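Local coordinates for protein lipoxygenase (Cyanothece sp., PDB 5EK8) that probably inserts molecular oxygen into polyunsaturated fatty acids as a 9R-lipoxygenase, using a non-heme iron, at residues A[262-268]-A[510-516]. Residues are numbered along the deposited sequence.
Sequences LLKRSKS and DSDYEWY
Two salt bridges link the segments: K264 NZ to D510 OD1 and K267 NZ to E514 OE1, both at 3.1 Å. K264 NZ also hydrogen-bonds N508, D510 also forms a salt bridge with K274, and the extended K267 (mttt) donates a further hydrogen bond from NZ to S511 O (3.1 Å). S266 OG donates to D512 OD1 (3.1 Å). Four backbone hydrogen bonds set the antiparallel register: R265 N–E514 O (2.8 Å) and E514 N–R265 O (2.9 Å), flanked by K267 N–D512 O (2.9 Å) and Y516 N–L263 O (3.1 Å). K264–W515 and S266–Y513 are non-hydrogen-bonded pairs (CA–CA 4.3 and 4.4 Å). Both strands are extended; S511, D512 and K267 turn (phi/psi near -80/-33). Strand 513-515, 242 residues on, completes a six-stranded antiparallel sheet of the mostly helical lipoxygenase domain, outermost beside 264-266 and away from the metal sites; the strand axes pass 4.3 Å apart, their N-to-C directions differing by 140°. R265 and E514 share one face, S266 and Y513 the other. CH-pi contacts place S266 CB over the Y513 ring and K264 CG over the W515 (m) six-membered ring, 4.0 and 3.9 Å from the centroids. L262 CD2 reaches W515 CE3 and Y516 (p) CD2, each at 3.8 Å.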
ATOM      1  N   LEU A 262      -4.075 -19.264  -0.413  1.00 51.17           N
ATOM      2  CA  LEU A 262      -4.940 -19.802   0.627  1.00 52.77           C
ATOM      3  C   LEU A 262      -5.752 -20.925   0.002  1.00 50.95           C
ATOM      4  O   LEU A 262      -6.769 -20.685  -0.642  1.00 51.60           O
ATOM      5  CB  LEU A 262      -5.847 -18.716   1.213  1.00 52.75           C
ATOM      6  CG  LEU A 262      -6.453 -18.938   2.602  1.00 56.22           C
ATOM      7  CD1 LEU A 262      -6.921 -17.616   3.186  1.00 57.95           C
ATOM      8  CD2 LEU A 262      -7.612 -19.907   2.549  1.00 59.47           C
ATOM      9  N   LEU A 263      -5.285 -22.154   0.188  1.00 46.34           N
ATOM     10  CA  LEU A 263      -5.835 -23.304  -0.523  1.00 44.55           C
ATOM     11  C   LEU A 263      -7.251 -23.699  -0.103  1.00 50.55           C
ATOM     12  O   LEU A 263      -7.721 -23.363   0.985  1.00 50.44           O
ATOM     13  CB  LEU A 263      -4.909 -24.511  -0.348  1.00 39.32           C
ATOM     14  CG  LEU A 263      -3.523 -24.426  -0.986  1.00 38.60           C
ATOM     15  CD1 LEU A 263      -2.869 -25.788  -0.940  1.00 40.48           C
ATOM     16  CD2 LEU A 263      -3.597 -23.914  -2.416  1.00 36.16           C
ATOM     17  N   LYS A 264      -7.925 -24.420  -0.991  1.00 51.67           N
ATOM     18  CA  LYS A 264      -9.216 -25.007  -0.674  1.00 51.23           C
ATOM     19  C   LYS A 264      -9.031 -26.490  -0.370  1.00 56.43           C
ATOM     20  O   LYS A 264      -8.373 -27.213  -1.114  1.00 61.40           O
ATOM     21  CB  LYS A 264     -10.208 -24.800  -1.821  1.00 49.67           C
ATOM     22  CG  LYS A 264     -10.448 -23.333  -2.156  1.00 48.82           C
ATOM     23  CD  LYS A 264     -11.688 -23.124  -3.017  1.00 48.55           C
ATOM     24  CE  LYS A 264     -11.437 -23.459  -4.477  1.00 50.35           C
ATOM     25  NZ  LYS A 264     -12.588 -23.058  -5.339  1.00 49.93           N
ATOM     26  N   ARG A 265      -9.595 -26.918   0.752  1.00 54.83           N
ATOM     27  CA  ARG A 265      -9.551 -28.297   1.203  1.00 51.05           C
ATOM     28  C   ARG A 265     -10.855 -28.993   0.832  1.00 54.50           C
ATOM     29  O   ARG A 265     -11.917 -28.368   0.815  1.00 60.62           O
ATOM     30  CB  ARG A 265      -9.318 -28.339   2.716  1.00 49.15           C
ATOM     31  CG  ARG A 265      -8.944 -29.692   3.283  1.00 53.68           C
ATOM     32  CD  ARG A 265      -8.482 -29.535   4.727  1.00 59.54           C
ATOM     33  NE  ARG A 265      -7.795 -30.726   5.218  1.00 69.99           N
ATOM     34  CZ  ARG A 265      -7.086 -30.770   6.342  1.00 76.14           C
ATOM     35  NH1 ARG A 265      -6.964 -29.683   7.092  1.00 75.64           N
ATOM     36  NH2 ARG A 265      -6.492 -31.901   6.713  1.00 77.74           N
ATOM     37  N   SER A 266     -10.777 -30.282   0.527  1.00 51.06           N
ATOM     38  CA  SER A 266     -11.972 -31.043   0.190  1.00 51.69           C
ATOM     39  C   SER A 266     -12.729 -31.429   1.455  1.00 55.63           C
ATOM     40  O   SER A 266     -12.129 -31.664   2.503  1.00 56.97           O
ATOM     41  CB  SER A 266     -11.613 -32.288  -0.619  1.00 53.10           C
ATOM     42  OG  SER A 266     -12.736 -33.138  -0.777  1.00 56.13           O
ATOM     43  N   LYS A 267     -14.053 -31.483   1.354  1.00 56.88           N
ATOM     44  CA  LYS A 267     -14.885 -31.792   2.508  1.00 58.32           C
ATOM     45  C   LYS A 267     -14.943 -33.296   2.745  1.00 63.32           C
ATOM     46  O   LYS A 267     -15.006 -33.750   3.887  1.00 67.87           O
ATOM     47  CB  LYS A 267     -16.292 -31.224   2.323  1.00 58.03           C
ATOM     48  CG  LYS A 267     -16.334 -29.708   2.237  1.00 59.05           C
ATOM     49  CD  LYS A 267     -17.707 -29.209   1.813  1.00 64.04           C
ATOM     50  CE  LYS A 267     -17.680 -27.705   1.561  1.00 68.40           C
ATOM     51  NZ  LYS A 267     -19.010 -27.164   1.164  1.00 70.94           N
ATOM     52  N   SER A 268     -14.915 -34.065   1.664  1.00 61.60           N
ATOM     53  CA  SER A 268     -14.920 -35.516   1.773  1.00 65.34           C
ATOM     54  C   SER A 268     -13.517 -36.043   2.079  1.00 73.31           C
ATOM     55  O   SER A 268     -13.313 -36.739   3.074  1.00 77.81           O
ATOM     56  CB  SER A 268     -15.468 -36.146   0.492  1.00 64.20           C
ATOM     57  OG  SER A 268     -14.946 -35.499  -0.655  1.00 65.97           O
ATOM     58  N   ASP A 510     -17.113 -24.122  -5.873  1.00 66.87           N
ATOM     59  CA  ASP A 510     -17.084 -25.560  -5.658  1.00 69.65           C
ATOM     60  C   ASP A 510     -17.917 -26.001  -4.457  1.00 70.67           C
ATOM     61  O   ASP A 510     -17.878 -25.385  -3.391  1.00 70.46           O
ATOM     62  CB  ASP A 510     -15.643 -26.034  -5.488  1.00 71.90           C
ATOM     63  CG  ASP A 510     -14.844 -25.929  -6.771  1.00 74.77           C
ATOM     64  OD1 ASP A 510     -13.613 -25.711  -6.693  1.00 74.40           O
ATOM     65  OD2 ASP A 510     -15.453 -26.063  -7.855  1.00 76.93           O
ATOM     66  N   SER A 511     -18.670 -27.078  -4.646  1.00 72.54           N
ATOM     67  CA  SER A 511     -19.496 -27.640  -3.587  1.00 73.68           C
ATOM     68  C   SER A 511     -18.668 -28.580  -2.720  1.00 71.80           C
ATOM     69  O   SER A 511     -18.889 -28.695  -1.512  1.00 65.71           O
ATOM     70  CB  SER A 511     -20.695 -28.380  -4.183  1.00 76.47           C
ATOM     71  OG  SER A 511     -21.294 -27.628  -5.224  1.00 78.43           O
ATOM     72  N   ASP A 512     -17.698 -29.237  -3.354  1.00 72.85           N
ATOM     73  CA  ASP A 512     -16.858 -30.231  -2.696  1.00 69.81           C
ATOM     74  C   ASP A 512     -15.778 -29.569  -1.845  1.00 60.31           C
ATOM     75  O   ASP A 512     -15.373 -30.099  -0.810  1.00 58.34           O
ATOM     76  CB  ASP A 512     -16.221 -31.157  -3.742  1.00 78.12           C
ATOM     77  CG  ASP A 512     -15.739 -32.480  -3.153  1.00 87.20           C
ATOM     78  OD1 ASP A 512     -15.519 -32.558  -1.923  1.00 88.80           O
ATOM     79  OD2 ASP A 512     -15.580 -33.450  -3.928  1.00 89.87           O
ATOM     80  N   TYR A 513     -15.319 -28.402  -2.277  1.00 58.29           N
ATOM     81  CA  TYR A 513     -14.187 -27.759  -1.623  1.00 57.32           C
ATOM     82  C   TYR A 513     -14.586 -26.521  -0.834  1.00 58.44           C
ATOM     83  O   TYR A 513     -15.478 -25.776  -1.236  1.00 62.10           O
ATOM     84  CB  TYR A 513     -13.127 -27.381  -2.656  1.00 49.92           C
ATOM     85  CG  TYR A 513     -12.291 -28.539  -3.143  1.00 48.49           C
ATOM     86  CD1 TYR A 513     -11.034 -28.782  -2.598  1.00 52.77           C
ATOM     87  CD2 TYR A 513     -12.745 -29.384  -4.148  1.00 46.21           C
ATOM     88  CE1 TYR A 513     -10.251 -29.830  -3.035  1.00 51.73           C
ATOM     89  CE2 TYR A 513     -11.964 -30.444  -4.595  1.00 51.38           C
ATOM     90  CZ  TYR A 513     -10.716 -30.658  -4.032  1.00 53.95           C
ATOM     91  OH  TYR A 513      -9.923 -31.701  -4.453  1.00 58.85           O
ATOM     92  N   GLU A 514     -13.909 -26.311   0.290  1.00 55.66           N
ATOM     93  CA  GLU A 514     -14.093 -25.106   1.085  1.00 55.86           C
ATOM     94  C   GLU A 514     -12.731 -24.507   1.403  1.00 56.58           C
ATOM     95  O   GLU A 514     -11.738 -25.212   1.382  1.00 58.79           O
ATOM     96  CB  GLU A 514     -14.855 -25.414   2.374  1.00 56.38           C
ATOM     97  CG  GLU A 514     -15.688 -24.251   2.867  0.61 58.55           C
ATOM     98  CD  GLU A 514     -16.629 -23.732   1.793  1.00 57.73           C
ATOM     99  OE1 GLU A 514     -17.617 -24.436   1.480  1.00 59.58           O
ATOM    100  OE2 GLU A 514     -16.367 -22.631   1.256  1.00 55.52           O
ATOM    101  N   TRP A 515     -12.672 -23.212   1.690  1.00 54.15           N
ATOM    102  CA  TRP A 515     -11.412 -22.619   2.121  1.00 52.82           C
ATOM    103  C   TRP A 515     -10.930 -23.324   3.389  1.00 51.85           C
ATOM    104  O   TRP A 515     -11.676 -23.445   4.359  1.00 59.83           O
ATOM    105  CB  TRP A 515     -11.569 -21.119   2.360  1.00 53.42           C
ATOM    106  CG  TRP A 515     -12.058 -20.362   1.156  1.00 54.51           C
ATOM    107  CD1 TRP A 515     -13.309 -19.856   0.962  1.00 54.09           C
ATOM    108  CD2 TRP A 515     -11.305 -20.027  -0.018  1.00 55.76           C
ATOM    109  NE1 TRP A 515     -13.382 -19.226  -0.256  1.00 52.44           N
ATOM    110  CE2 TRP A 515     -12.168 -19.321  -0.880  1.00 54.87           C
ATOM    111  CE3 TRP A 515      -9.987 -20.257  -0.423  1.00 53.88           C
ATOM    112  CZ2 TRP A 515     -11.754 -18.838  -2.119  1.00 57.11           C
ATOM    113  CZ3 TRP A 515      -9.580 -19.779  -1.656  1.00 52.25           C
ATOM    114  CH2 TRP A 515     -10.460 -19.076  -2.488  1.00 54.08           C
ATOM    115  N   TYR A 516      -9.692 -23.801   3.374  1.00 45.64           N
ATOM    116  CA  TYR A 516      -9.183 -24.614   4.472  1.00 47.64           C
ATOM    117  C   TYR A 516      -9.082 -23.812   5.765  1.00 48.14           C
ATOM    118  O   TYR A 516      -9.114 -24.378   6.856  1.00 50.16           O
ATOM    119  CB  TYR A 516      -7.816 -25.206   4.107  1.00 49.66           C
ATOM    120  CG  TYR A 516      -6.637 -24.329   4.478  1.00 47.95           C
ATOM    121  CD1 TYR A 516      -5.914 -24.561   5.639  1.00 49.30           C
ATOM    122  CD2 TYR A 516      -6.253 -23.267   3.671  1.00 46.88           C
ATOM    123  CE1 TYR A 516      -4.841 -23.760   5.986  1.00 51.32           C
ATOM    124  CE2 TYR A 516      -5.182 -22.463   4.009  1.00 48.30           C
ATOM    125  CZ  TYR A 516      -4.479 -22.715   5.167  1.00 49.25           C
ATOM    126  OH  TYR A 516      -3.412 -21.918   5.512  1.00 47.92           O
TER